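Long-range contacts in 3-alpha-hydroxysteroid dehydrogenase (PDB 2DKN), which catalyses the NAD-dependent, reversible interconversion of 3-alpha-hydroxysteroids and 3-oxosteroids, as a member of the short-chain dehydrogenase family: residues V181-V186 and R218-A223; V85-V90 and A130-D135; A5-A10 and I29-G34; G147-A152 and P198-S203. One frame throughout, in Å; residues are numbered along the deposited sequence.

From the N terminus, contact 3 closes first: its connection of 18 residues, mostly helix 12-23, returns strand 27-32 alongside strand 3-7 in a beta-alpha-beta unit. Contact 2 follows in series, closing a loop of 39 residues that brings helix 126-133 back to helix 79-102. Contacts 4 and 1 then cross, because residues 181-186 lie within the loop of contact 4 while their partner helix 217-228 comes after it has closed. Contact 4 ties the start of helix 149-166 to the chain before helix 201-205; contact 1 packs helix 217-228 on strand 177-183. Contacts 1 and 3 reach the same parallel sheet, with centres about 17 Å apart. Contacts 1, 2 and 3 all touch NAI.

Contact 1: V181-V186 and R218-A223; sequences VAPGAV and REVAEA. With NAI (1,4-dihydronicotinamide adenine dinucleotide), chain C.
V186, which packs against V220 of the helix, uses its backbone N for the shortest polar bond of the contact, 2.7 Å to O7N of NAI with an N-H...O angle of 158°. The carboxamide of the cofactor answers with N7N, which donates to V186 O at 3.2 Å. Two bonds to one residue limit rotation of the amide about its link to the nicotinamide ring.

No hydrogen bond joins 181-186 to 218-223; V220 is common to each of the three touching side-chain pairs. Its CG1, anti to the backbone N (chi1 176°), lies 4.0 Å from V181 CG1 and 4.1 Å from P183 CG. The other branch, CG2, meets V186 CG2 at 3.9 Å. This is helix-on-sheet packing of the Rossmann fold: the local axes of strand 181-183 and helix 218-223 run 164° apart, nearly antiparallel, and approach to 9.6 Å.

At the end of the strand P183 lies along the nicotinamide, its CB 3.7 Å from NAI C5N. V220 therefore backs pocket residues as a second-shell side chain, and it also touches I13 of helix 12-23. On helix 217-228, E219 OE1 hydrogen-bonds S233 OG of the second subunit.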
# COMPACT_ATOMS: atom_id res chain seq x y z
N VAL A 181 3.70 4.72 -4.13
CA VAL A 181 3.17 5.12 -2.83
C VAL A 181 2.16 6.22 -3.08
O VAL A 181 2.43 7.15 -3.84
CB VAL A 181 4.31 5.56 -1.87
CG1 VAL A 181 3.77 6.25 -0.67
CG2 VAL A 181 5.12 4.32 -1.44
N ALA A 182 0.99 6.09 -2.48
CA ALA A 182 -0.09 7.05 -2.68
C ALA A 182 -0.44 7.75 -1.36
O ALA A 182 -1.24 7.24 -0.56
CB ALA A 182 -1.32 6.37 -3.30
N PRO A 183 0.20 8.90 -1.12
CA PRO A 183 -0.08 9.64 0.11
C PRO A 183 -1.45 10.30 0.08
O PRO A 183 -1.97 10.62 -0.99
CB PRO A 183 1.02 10.72 0.15
CG PRO A 183 2.03 10.32 -0.90
CD PRO A 183 1.24 9.54 -1.94
N GLY A 184 -2.04 10.47 1.27
CA GLY A 184 -3.16 11.37 1.45
C GLY A 184 -2.46 12.65 1.88
O GLY A 184 -1.33 12.90 1.46
N ALA A 185 -3.12 13.46 2.67
CA ALA A 185 -2.53 14.76 3.07
C ALA A 185 -1.22 14.62 3.84
O ALA A 185 -1.14 13.86 4.78
CB ALA A 185 -3.54 15.53 3.91
N VAL A 186 -0.19 15.37 3.44
CA VAL A 186 1.06 15.35 4.16
C VAL A 186 1.69 16.75 4.34
O VAL A 186 1.49 17.58 3.48
CB VAL A 186 2.16 14.65 3.27
CG1 VAL A 186 3.46 14.41 4.06
CG2 VAL A 186 1.67 13.34 2.61
N ARG A 218 8.21 12.29 6.95
CA ARG A 218 9.02 11.12 7.29
C ARG A 218 8.18 9.82 7.27
O ARG A 218 8.73 8.75 7.00
CB ARG A 218 9.66 11.31 8.66
CG ARG A 218 10.28 10.07 9.28
CD ARG A 218 11.64 9.76 8.76
NE ARG A 218 12.31 8.80 9.65
CZ ARG A 218 13.48 9.01 10.24
NH1 ARG A 218 13.99 8.06 11.02
NH2 ARG A 218 14.15 10.14 10.02
N GLU A 219 6.89 9.91 7.57
CA GLU A 219 6.03 8.71 7.59
C GLU A 219 5.85 8.17 6.16
O GLU A 219 5.85 6.94 5.92
CB GLU A 219 4.67 9.01 8.22
CG GLU A 219 4.79 9.42 9.67
CD GLU A 219 3.46 9.70 10.29
OE1 GLU A 219 2.97 8.80 11.00
OE2 GLU A 219 2.91 10.80 10.10
N VAL A 220 5.74 9.07 5.20
CA VAL A 220 5.72 8.66 3.80
C VAL A 220 7.08 8.14 3.37
O VAL A 220 7.17 7.12 2.69
CB VAL A 220 5.24 9.79 2.87
CG1 VAL A 220 5.32 9.33 1.39
CG2 VAL A 220 3.79 10.17 3.23
N ALA A 221 8.15 8.81 3.80
CA ALA A 221 9.49 8.36 3.49
C ALA A 221 9.75 6.93 3.97
O ALA A 221 10.40 6.14 3.27
CB ALA A 221 10.51 9.32 4.11
N GLU A 222 9.22 6.58 5.14
CA GLU A 222 9.44 5.23 5.69
C GLU A 222 8.78 4.19 4.81
O GLU A 222 9.34 3.15 4.58
CB GLU A 222 8.88 5.09 7.11
CG GLU A 222 9.68 5.84 8.17
CD GLU A 222 10.89 5.08 8.66
OE1 GLU A 222 11.47 5.51 9.68
OE2 GLU A 222 11.28 4.07 8.03
N ALA A 223 7.58 4.48 4.32
CA ALA A 223 6.92 3.57 3.37
C ALA A 223 7.71 3.42 2.07
O ALA A 223 7.86 2.31 1.52
CB ALA A 223 5.52 4.04 3.10
PA NAI C . 7.08 19.72 -1.88
O1A NAI C . 6.68 20.88 -2.69
O2A NAI C . 7.52 19.98 -0.48
O5B NAI C . 8.26 18.92 -2.62
C5B NAI C . 8.21 18.68 -3.99
C4B NAI C . 9.61 18.92 -4.54
O4B NAI C . 9.50 18.66 -5.93
C3B NAI C . 10.08 20.36 -4.36
O3B NAI C . 11.40 20.41 -3.87
C2B NAI C . 10.06 20.86 -5.80
O2B NAI C . 11.01 21.87 -6.07
C1B NAI C . 10.28 19.59 -6.61
N9A NAI C . 9.81 19.89 -7.97
C8A NAI C . 8.57 20.36 -8.35
N7A NAI C . 8.61 20.59 -9.69
C5A NAI C . 9.86 20.30 -10.15
C6A NAI C . 10.47 20.36 -11.41
N6A NAI C . 9.87 20.93 -12.48
N1A NAI C . 11.79 19.97 -11.53
C2A NAI C . 12.51 19.54 -10.44
N3A NAI C . 11.92 19.48 -9.20
C4A NAI C . 10.62 19.86 -9.06
O3 NAI C . 5.82 18.73 -1.95
PN NAI C . 5.67 17.25 -1.34
O1N NAI C . 6.92 16.76 -0.72
O2N NAI C . 4.46 17.28 -0.50
O5D NAI C . 5.36 16.43 -2.68
C5D NAI C . 6.14 15.31 -3.06
C4D NAI C . 5.24 14.43 -3.92
O4D NAI C . 4.17 13.96 -3.11
C3D NAI C . 4.60 15.17 -5.09
O3D NAI C . 4.60 14.30 -6.21
C2D NAI C . 3.15 15.35 -4.63
O2D NAI C . 2.27 15.36 -5.72
C1D NAI C . 2.95 14.09 -3.80
N1N NAI C . 1.81 14.20 -2.84
C2N NAI C . 1.83 15.16 -1.86
C3N NAI C . 0.78 15.25 -0.97
C7N NAI C . 0.82 16.26 0.14
O7N NAI C . -0.34 16.38 0.89
N7N NAI C . 1.93 16.99 0.40
C4N NAI C . -0.31 14.36 -1.06
C5N NAI C . -0.29 13.35 -2.06
C6N NAI C . 0.78 13.30 -2.93

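Contact 2: V85-V90 and A130-D135; sequences VNYFGV and AMLAGD. With NAI (1,4-dihydronicotinamide adenine dinucleotide), chain C.
The Y87 ring carries M131 CB over the centre of one face, 3.8 Å from the centroid and 3° off the ring normal, a well-centred CH-pi contact. In the plane of that ring, at its edge, lie CG of the neighbouring F88 and water 1. The F88 ring in turn has Y87 CD2 over one face, 3.6 Å above its plane, and G134 CA at its edge.

M131 does not stop at its CB. With CG beside the backbone N (chi1 -80°) and the chain extended at chi2, SD sits obliquely to the Y87 ring, 4.4 Å from the centroid and 41° off the normal, while also touching Y87 CB at 3.5 Å. F88 adds a looser apolar touch, CE2 to M131 CG at 4.1 Å.

Water 1 bridges the polar ends: it lies 2.6 Å from Y87 OH and donates to M131 O at 3.0 Å. With an alanine in place of Y87, M131 would probably lose the ring face under its CB and the aromatic neighbour of its SD, and water 1 its phenolic partner.

The second helix ends in a Schellman motif at G134, whose O approaches F88 CE1, and D135 then caps the following helix. A139 of helix 136-146 also packs on M131. Two residues before Y87, V85 touches the adenine of NAI. The arrangement is a Met-aromatic contact, here joining helix 126-133 to helix 79-102 beside the cofactor site.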
# COMPACT_ATOMS: atom_id res chain seq x y z
N VAL A 85 5.26 17.83 -15.27
CA VAL A 85 6.10 17.41 -14.13
C VAL A 85 5.59 16.10 -13.56
O VAL A 85 6.36 15.15 -13.41
CB VAL A 85 6.17 18.46 -13.00
CG1 VAL A 85 7.20 18.01 -11.95
CG2 VAL A 85 6.59 19.78 -13.54
N ASN A 86 4.31 16.04 -13.22
CA ASN A 86 3.80 14.89 -12.48
C ASN A 86 3.77 13.61 -13.28
O ASN A 86 3.88 12.51 -12.70
CB ASN A 86 2.40 15.15 -11.93
CG ASN A 86 2.38 16.20 -10.83
OD1 ASN A 86 3.42 16.77 -10.51
ND2 ASN A 86 1.20 16.46 -10.26
N TYR A 87 3.57 13.73 -14.59
CA TYR A 87 3.61 12.55 -15.44
C TYR A 87 4.97 12.39 -16.14
O TYR A 87 5.69 11.42 -15.90
CB TYR A 87 2.48 12.51 -16.47
CG TYR A 87 2.43 11.16 -17.14
CD1 TYR A 87 1.71 10.10 -16.58
CD2 TYR A 87 3.14 10.92 -18.32
CE1 TYR A 87 1.69 8.84 -17.18
CE2 TYR A 87 3.12 9.68 -18.92
CZ TYR A 87 2.40 8.65 -18.35
OH TYR A 87 2.40 7.41 -18.98
N PHE A 88 5.31 13.35 -16.99
CA PHE A 88 6.47 13.21 -17.85
C PHE A 88 7.81 13.38 -17.13
O PHE A 88 8.80 12.76 -17.52
CB PHE A 88 6.35 14.11 -19.10
CG PHE A 88 5.28 13.64 -20.04
CD1 PHE A 88 5.52 12.58 -20.90
CD2 PHE A 88 4.01 14.21 -20.01
CE1 PHE A 88 4.52 12.11 -21.73
CE2 PHE A 88 3.01 13.75 -20.86
CZ PHE A 88 3.27 12.71 -21.71
N GLY A 89 7.84 14.18 -16.06
CA GLY A 89 9.05 14.23 -15.20
C GLY A 89 9.36 12.89 -14.50
O GLY A 89 10.50 12.62 -14.09
N VAL A 90 8.33 12.08 -14.31
CA VAL A 90 8.48 10.74 -13.77
C VAL A 90 8.83 9.77 -14.90
O VAL A 90 9.84 9.05 -14.84
CB VAL A 90 7.17 10.27 -13.08
CG1 VAL A 90 7.29 8.78 -12.67
CG2 VAL A 90 6.83 11.19 -11.89
N ALA A 130 -3.72 10.57 -23.45
CA ALA A 130 -2.56 11.18 -24.08
C ALA A 130 -1.30 10.95 -23.27
O ALA A 130 -0.22 10.72 -23.80
CB ALA A 130 -2.81 12.67 -24.30
N MET A 131 -1.42 11.05 -21.95
CA MET A 131 -0.31 10.72 -21.08
C MET A 131 0.15 9.28 -21.29
O MET A 131 1.33 9.04 -21.50
CB MET A 131 -0.66 10.98 -19.61
CG MET A 131 -0.51 12.45 -19.27
SD MET A 131 -0.84 12.88 -17.56
CE MET A 131 -2.57 13.36 -17.65
N LEU A 132 -0.78 8.34 -21.24
CA LEU A 132 -0.41 6.93 -21.34
C LEU A 132 0.15 6.58 -22.73
O LEU A 132 0.97 5.68 -22.87
CB LEU A 132 -1.57 6.02 -20.96
CG LEU A 132 -1.95 6.00 -19.48
CD1 LEU A 132 -3.26 5.23 -19.32
CD2 LEU A 132 -0.82 5.35 -18.68
N ALA A 133 -0.28 7.33 -23.75
CA ALA A 133 0.29 7.22 -25.11
C ALA A 133 1.68 7.88 -25.23
O ALA A 133 2.41 7.66 -26.21
CB ALA A 133 -0.68 7.82 -26.14
N GLY A 134 2.05 8.67 -24.23
CA GLY A 134 3.36 9.33 -24.24
C GLY A 134 3.40 10.58 -25.09
O GLY A 134 4.48 11.10 -25.35
N ASP A 135 2.23 11.08 -25.50
CA ASP A 135 2.13 12.27 -26.37
C ASP A 135 2.06 13.51 -25.51
O ASP A 135 0.96 13.96 -25.14
CB ASP A 135 0.90 12.18 -27.27
CG ASP A 135 0.88 13.26 -28.35
OD1 ASP A 135 1.58 14.28 -28.19
OD2 ASP A 135 0.15 13.11 -29.34
PA NAI C . 7.08 19.72 -1.88
O1A NAI C . 6.68 20.88 -2.69
O2A NAI C . 7.52 19.98 -0.48
O5B NAI C . 8.26 18.92 -2.62
C5B NAI C . 8.21 18.68 -3.99
C4B NAI C . 9.61 18.92 -4.54
O4B NAI C . 9.50 18.66 -5.93
C3B NAI C . 10.08 20.36 -4.36
O3B NAI C . 11.40 20.41 -3.87
C2B NAI C . 10.06 20.86 -5.80
O2B NAI C . 11.01 21.87 -6.07
C1B NAI C . 10.28 19.59 -6.61
N9A NAI C . 9.81 19.89 -7.97
C8A NAI C . 8.57 20.36 -8.35
N7A NAI C . 8.61 20.59 -9.69
C5A NAI C . 9.86 20.30 -10.15
C6A NAI C . 10.47 20.36 -11.41
N6A NAI C . 9.87 20.93 -12.48
N1A NAI C . 11.79 19.97 -11.53
C2A NAI C . 12.51 19.54 -10.44
N3A NAI C . 11.92 19.48 -9.20
C4A NAI C . 10.62 19.86 -9.06
O3 NAI C . 5.82 18.73 -1.95
PN NAI C . 5.67 17.25 -1.34
O1N NAI C . 6.92 16.76 -0.72
O2N NAI C . 4.46 17.28 -0.50
O5D NAI C . 5.36 16.43 -2.68
C5D NAI C . 6.14 15.31 -3.06
C4D NAI C . 5.24 14.43 -3.92
O4D NAI C . 4.17 13.96 -3.11
C3D NAI C . 4.60 15.17 -5.09
O3D NAI C . 4.60 14.30 -6.21
C2D NAI C . 3.15 15.35 -4.63
O2D NAI C . 2.27 15.36 -5.72
C1D NAI C . 2.95 14.09 -3.80
N1N NAI C . 1.81 14.20 -2.84
C2N NAI C . 1.83 15.16 -1.86
C3N NAI C . 0.78 15.25 -0.97
C7N NAI C . 0.82 16.26 0.14
O7N NAI C . -0.34 16.38 0.89
N7N NAI C . 1.93 16.99 0.40
C4N NAI C . -0.31 14.36 -1.06
C5N NAI C . -0.29 13.35 -2.06
C6N NAI C . 0.78 13.30 -2.93
O HOH W 1 3.61 7.14 -21.25

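Contact 3: A5-A10 and I29-G34; sequences AITGSA and IGIDRG. With NAI (1,4-dihydronicotinamide adenine dinucleotide), chain C.
A5, I6 and T7 pair in parallel with I29, G30 and I31, the local strand axes lying 18° apart; with helix 12-23 between them, the strands make the first beta-alpha-beta unit of the Rossmann fold.

Backbone bonds set the register. I6 N donates to I29 O at 2.9 Å, and I6 O receives I31 N at 3.0 Å. At the strand end G8 N reaches I31 O at 2.7 Å, nearly in line with the C=O but bent at the hydrogen, and the chain then turns into the coenzyme-binding loop.

Apolar packing accompanies the pairing on the face that carries A5, I29 and I31, where A5 CB touches I31 CD1 at 4.0 Å. Helix 45-59 covers I31 there, whereas I6 points to the other face, onto helix 12-23. G30 lies beneath S9 OG, and a CB at this position would collide with that oxygen.

Charged and polar contacts gather at D32. Its carboxylate is turned to the loop by CG standing roughly anti to the backbone N (chi1 -152°). OD1 receives A10 N, which comes from 45° out of the carboxylate plane, and also the ribose O3B of NAI at 2.6 Å. OD2 receives O2B at 2.6 Å and R33 N. Such an acid at the end of the second strand is characteristic of enzymes using NAD(H). Replacing D32 by an alanine would probably leave both ribose hydroxyls and A10 N without their acceptor. R33 reaches the O2B hydroxyl of NAI from its guanidinium edge, NE at 2.9 Å and NH1 at 3.0 Å.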
# COMPACT_ATOMS: atom_id res chain seq x y z
N ALA A 5 18.76 7.50 -6.29
CA ALA A 5 18.41 8.83 -6.80
C ALA A 5 17.01 9.21 -6.35
O ALA A 5 16.09 8.39 -6.39
CB ALA A 5 18.48 8.83 -8.31
N ILE A 6 16.84 10.47 -5.96
CA ILE A 6 15.53 10.95 -5.49
C ILE A 6 15.21 12.28 -6.18
O ILE A 6 15.92 13.27 -5.96
CB ILE A 6 15.54 11.24 -3.97
CG1 ILE A 6 15.85 9.99 -3.16
CG2 ILE A 6 14.16 11.84 -3.52
CD1 ILE A 6 15.93 10.29 -1.62
N THR A 7 14.17 12.31 -7.02
CA THR A 7 13.73 13.60 -7.56
C THR A 7 12.85 14.27 -6.52
O THR A 7 12.14 13.59 -5.77
CB THR A 7 12.95 13.47 -8.88
OG1 THR A 7 11.64 12.92 -8.61
CG2 THR A 7 13.72 12.59 -9.89
N GLY A 8 12.91 15.60 -6.47
CA GLY A 8 12.19 16.37 -5.45
C GLY A 8 12.82 16.33 -4.05
O GLY A 8 12.13 16.47 -3.05
N SER A 9 14.13 16.15 -4.01
CA SER A 9 14.87 15.97 -2.77
C SER A 9 15.00 17.23 -1.91
O SER A 9 15.46 17.14 -0.77
CB SER A 9 16.29 15.47 -3.08
OG SER A 9 16.95 16.38 -3.95
N ALA A 10 14.64 18.41 -2.44
CA ALA A 10 14.94 19.67 -1.73
C ALA A 10 13.88 20.06 -0.72
O ALA A 10 14.08 21.00 0.07
CB ALA A 10 15.14 20.84 -2.76
N ILE A 29 21.49 10.58 -4.34
CA ILE A 29 21.71 11.57 -5.39
C ILE A 29 20.43 12.39 -5.52
O ILE A 29 19.40 11.87 -5.94
CB ILE A 29 22.04 10.89 -6.73
CG1 ILE A 29 23.35 10.08 -6.61
CG2 ILE A 29 22.12 11.94 -7.83
CD1 ILE A 29 23.52 9.05 -7.72
N GLY A 30 20.46 13.65 -5.12
CA GLY A 30 19.23 14.46 -5.11
C GLY A 30 19.07 15.24 -6.40
O GLY A 30 20.05 15.78 -6.92
N ILE A 31 17.84 15.29 -6.93
CA ILE A 31 17.54 16.07 -8.13
C ILE A 31 16.37 17.00 -7.79
O ILE A 31 15.35 16.55 -7.27
CB ILE A 31 17.11 15.18 -9.33
CG1 ILE A 31 18.16 14.09 -9.63
CG2 ILE A 31 16.79 16.04 -10.58
CD1 ILE A 31 17.84 12.75 -8.97
N ASP A 32 16.53 18.30 -8.03
CA ASP A 32 15.43 19.22 -7.77
C ASP A 32 15.67 20.47 -8.63
O ASP A 32 16.66 20.52 -9.35
CB ASP A 32 15.40 19.59 -6.29
CG ASP A 32 13.99 19.94 -5.81
OD1 ASP A 32 13.42 19.16 -5.01
OD2 ASP A 32 13.46 20.99 -6.23
N ARG A 33 14.77 21.44 -8.56
CA ARG A 33 14.94 22.71 -9.31
C ARG A 33 16.19 23.45 -8.86
O ARG A 33 16.84 24.14 -9.65
CB ARG A 33 13.72 23.62 -9.14
CG ARG A 33 12.46 23.10 -9.86
CD ARG A 33 11.27 24.00 -9.56
NE ARG A 33 10.87 23.92 -8.15
CZ ARG A 33 10.10 24.82 -7.54
NH1 ARG A 33 9.76 24.64 -6.25
NH2 ARG A 33 9.67 25.90 -8.20
N GLY A 34 16.48 23.32 -7.57
CA GLY A 34 17.62 23.97 -6.96
C GLY A 34 17.88 23.28 -5.64
O GLY A 34 17.09 22.39 -5.22
PA NAI C . 7.08 19.72 -1.88
O1A NAI C . 6.68 20.88 -2.69
O2A NAI C . 7.52 19.98 -0.48
O5B NAI C . 8.26 18.92 -2.62
C5B NAI C . 8.21 18.68 -3.99
C4B NAI C . 9.61 18.92 -4.54
O4B NAI C . 9.50 18.66 -5.93
C3B NAI C . 10.08 20.36 -4.36
O3B NAI C . 11.40 20.41 -3.87
C2B NAI C . 10.06 20.86 -5.80
O2B NAI C . 11.01 21.87 -6.07
C1B NAI C . 10.28 19.59 -6.61
N9A NAI C . 9.81 19.89 -7.97
C8A NAI C . 8.57 20.36 -8.35
N7A NAI C . 8.61 20.59 -9.69
C5A NAI C . 9.86 20.30 -10.15
C6A NAI C . 10.47 20.36 -11.41
N6A NAI C . 9.87 20.93 -12.48
N1A NAI C . 11.79 19.97 -11.53
C2A NAI C . 12.51 19.54 -10.44
N3A NAI C . 11.92 19.48 -9.20
C4A NAI C . 10.62 19.86 -9.06
O3 NAI C . 5.82 18.73 -1.95
PN NAI C . 5.67 17.25 -1.34
O1N NAI C . 6.92 16.76 -0.72
O2N NAI C . 4.46 17.28 -0.50
O5D NAI C . 5.36 16.43 -2.68
C5D NAI C . 6.14 15.31 -3.06
C4D NAI C . 5.24 14.43 -3.92
O4D NAI C . 4.17 13.96 -3.11
C3D NAI C . 4.60 15.17 -5.09
O3D NAI C . 4.60 14.30 -6.21
C2D NAI C . 3.15 15.35 -4.63
O2D NAI C . 2.27 15.36 -5.72
C1D NAI C . 2.95 14.09 -3.80
N1N NAI C . 1.81 14.20 -2.84
C2N NAI C . 1.83 15.16 -1.86
C3N NAI C . 0.78 15.25 -0.97
C7N NAI C . 0.82 16.26 0.14
O7N NAI C . -0.34 16.38 0.89
N7N NAI C . 1.93 16.99 0.40
C4N NAI C . -0.31 14.36 -1.06
C5N NAI C . -0.29 13.35 -2.06
C6N NAI C . 0.78 13.30 -2.93

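Contact 4: G147-A152 and P198-S203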
# COMPACT_ATOMS: atom_id res chain seq x y z
N GLY A 147 -9.06 22.81 -18.30
CA GLY A 147 -9.22 24.06 -17.54
C GLY A 147 -8.99 24.24 -16.04
O GLY A 147 -9.08 25.36 -15.52
N GLN A 148 -8.72 23.15 -15.33
CA GLN A 148 -8.60 23.27 -13.88
C GLN A 148 -7.45 22.45 -13.35
O GLN A 148 -7.36 21.26 -13.65
CB GLN A 148 -9.89 22.83 -13.21
CG GLN A 148 -11.07 23.75 -13.52
CD GLN A 148 -12.33 23.30 -12.85
OE1 GLN A 148 -13.31 22.93 -13.50
NE2 GLN A 148 -12.31 23.30 -11.52
N THR A 149 -6.59 23.07 -12.56
CA THR A 149 -5.39 22.36 -12.11
C THR A 149 -5.71 21.10 -11.31
O THR A 149 -4.94 20.13 -11.38
CB THR A 149 -4.46 23.26 -11.28
OG1 THR A 149 -5.22 23.82 -10.21
CG2 THR A 149 -3.87 24.38 -12.15
N HIS A 150 -6.82 21.08 -10.56
CA HIS A 150 -7.13 19.88 -9.79
C HIS A 150 -7.41 18.67 -10.68
O HIS A 150 -7.18 17.54 -10.25
CB HIS A 150 -8.26 20.11 -8.76
CG HIS A 150 -9.65 19.95 -9.30
ND1 HIS A 150 -10.35 20.99 -9.86
CD2 HIS A 150 -10.49 18.89 -9.29
CE1 HIS A 150 -11.55 20.57 -10.22
NE2 HIS A 150 -11.66 19.29 -9.89
N LEU A 151 -7.92 18.91 -11.88
CA LEU A 151 -8.21 17.84 -12.82
C LEU A 151 -6.91 17.37 -13.44
O LEU A 151 -6.73 16.18 -13.66
CB LEU A 151 -9.16 18.28 -13.92
CG LEU A 151 -10.56 18.55 -13.35
CD1 LEU A 151 -11.47 19.22 -14.38
CD2 LEU A 151 -11.17 17.29 -12.82
N ALA A 152 -6.00 18.31 -13.71
CA ALA A 152 -4.68 17.93 -14.18
C ALA A 152 -3.91 17.17 -13.10
O ALA A 152 -3.14 16.26 -13.41
CB ALA A 152 -3.88 19.15 -14.63
N PRO A 198 -7.28 30.39 -2.41
CA PRO A 198 -8.67 30.86 -2.56
C PRO A 198 -9.59 29.81 -3.19
O PRO A 198 -10.65 29.51 -2.63
CB PRO A 198 -8.53 32.06 -3.50
CG PRO A 198 -7.16 32.59 -3.23
CD PRO A 198 -6.31 31.37 -2.93
N ARG A 199 -9.19 29.26 -4.33
CA ARG A 199 -10.02 28.30 -5.06
C ARG A 199 -10.15 26.93 -4.36
O ARG A 199 -11.25 26.42 -4.19
CB ARG A 199 -9.50 28.14 -6.49
CG ARG A 199 -9.99 26.91 -7.23
CD ARG A 199 -11.43 27.07 -7.68
NE ARG A 199 -11.88 25.92 -8.48
CZ ARG A 199 -12.44 24.83 -7.98
NH1 ARG A 199 -12.63 24.70 -6.67
NH2 ARG A 199 -12.83 23.84 -8.79
N TYR A 200 -9.02 26.35 -3.94
CA TYR A 200 -9.00 24.97 -3.40
C TYR A 200 -8.88 24.77 -1.88
O TYR A 200 -8.91 23.62 -1.41
CB TYR A 200 -7.89 24.18 -4.09
CG TYR A 200 -8.13 24.00 -5.57
CD1 TYR A 200 -7.35 24.65 -6.51
CD2 TYR A 200 -9.16 23.17 -6.02
CE1 TYR A 200 -7.56 24.48 -7.87
CE2 TYR A 200 -9.39 22.99 -7.39
CZ TYR A 200 -8.58 23.65 -8.30
OH TYR A 200 -8.79 23.48 -9.64
N GLY A 201 -8.74 25.85 -1.11
CA GLY A 201 -8.56 25.73 0.34
C GLY A 201 -9.67 25.01 1.08
O GLY A 201 -9.41 24.16 1.94
N GLU A 202 -10.92 25.36 0.78
CA GLU A 202 -12.07 24.73 1.43
C GLU A 202 -12.07 23.24 1.10
O GLU A 202 -12.24 22.40 1.98
CB GLU A 202 -13.39 25.37 0.98
CG GLU A 202 -14.62 24.88 1.74
CD GLU A 202 -15.22 23.59 1.18
OE1 GLU A 202 -15.14 23.36 -0.06
OE2 GLU A 202 -15.79 22.80 1.97
N SER A 203 -11.89 22.96 -0.18
CA SER A 203 -11.78 21.60 -0.71
C SER A 203 -10.70 20.82 0.05
O SER A 203 -10.90 19.69 0.47
CB SER A 203 -11.43 21.67 -2.20
OG SER A 203 -11.51 20.39 -2.80
O HOH W 2 -7.59 25.73 -11.75
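The backbones of H150 and Y200 stay well apart, their CA atoms 8.4 Å from each other, with H150 in the first turn of helix 149-166 behind the N-cap residue Q148 and Y200 just before helix 201-205. Side chains span the distance, Y200 above all.

Its hydroxyl ends at the N terminus of the helix. H150 N donates to Y200 OH at 3.2 Å with an N-H...O angle of 159°, and H150 ND1 shares a second bond with the same oxygen at 2.9 Å; either atom could be that donor. The imidazole presents its edge to Y200 OH, because CG of H150 lies between the backbone N and the carbonyl carbon (chi1 86°) and the ring folds back beside the amide of its own residue. The two rings are oblique, with centroids 5.3 Å apart and planes at 64°, so the bonds rather than ring overlap define the pairing. Water 2 accepts from T149 N at 3.0 Å and adds a weak link to Y200 OH.

Around this centre, R199 CG lies 3.4 Å above the middle of one face of the Y200 ring, and the arginine chain bends at chi2 to bring its guanidinium over Y200 CE2. T149 OG1 approaches Y200 CE1 at 3.4 Å, though its hydrogen bond goes to V74 O. V74 also packs on H150 and Y200.

One phenolic oxygen thus meets two first-turn amides, one directly and one, weakly, through water; the helix N terminus would probably polarise that hydroxyl, and the double grip by H150 restrains its position.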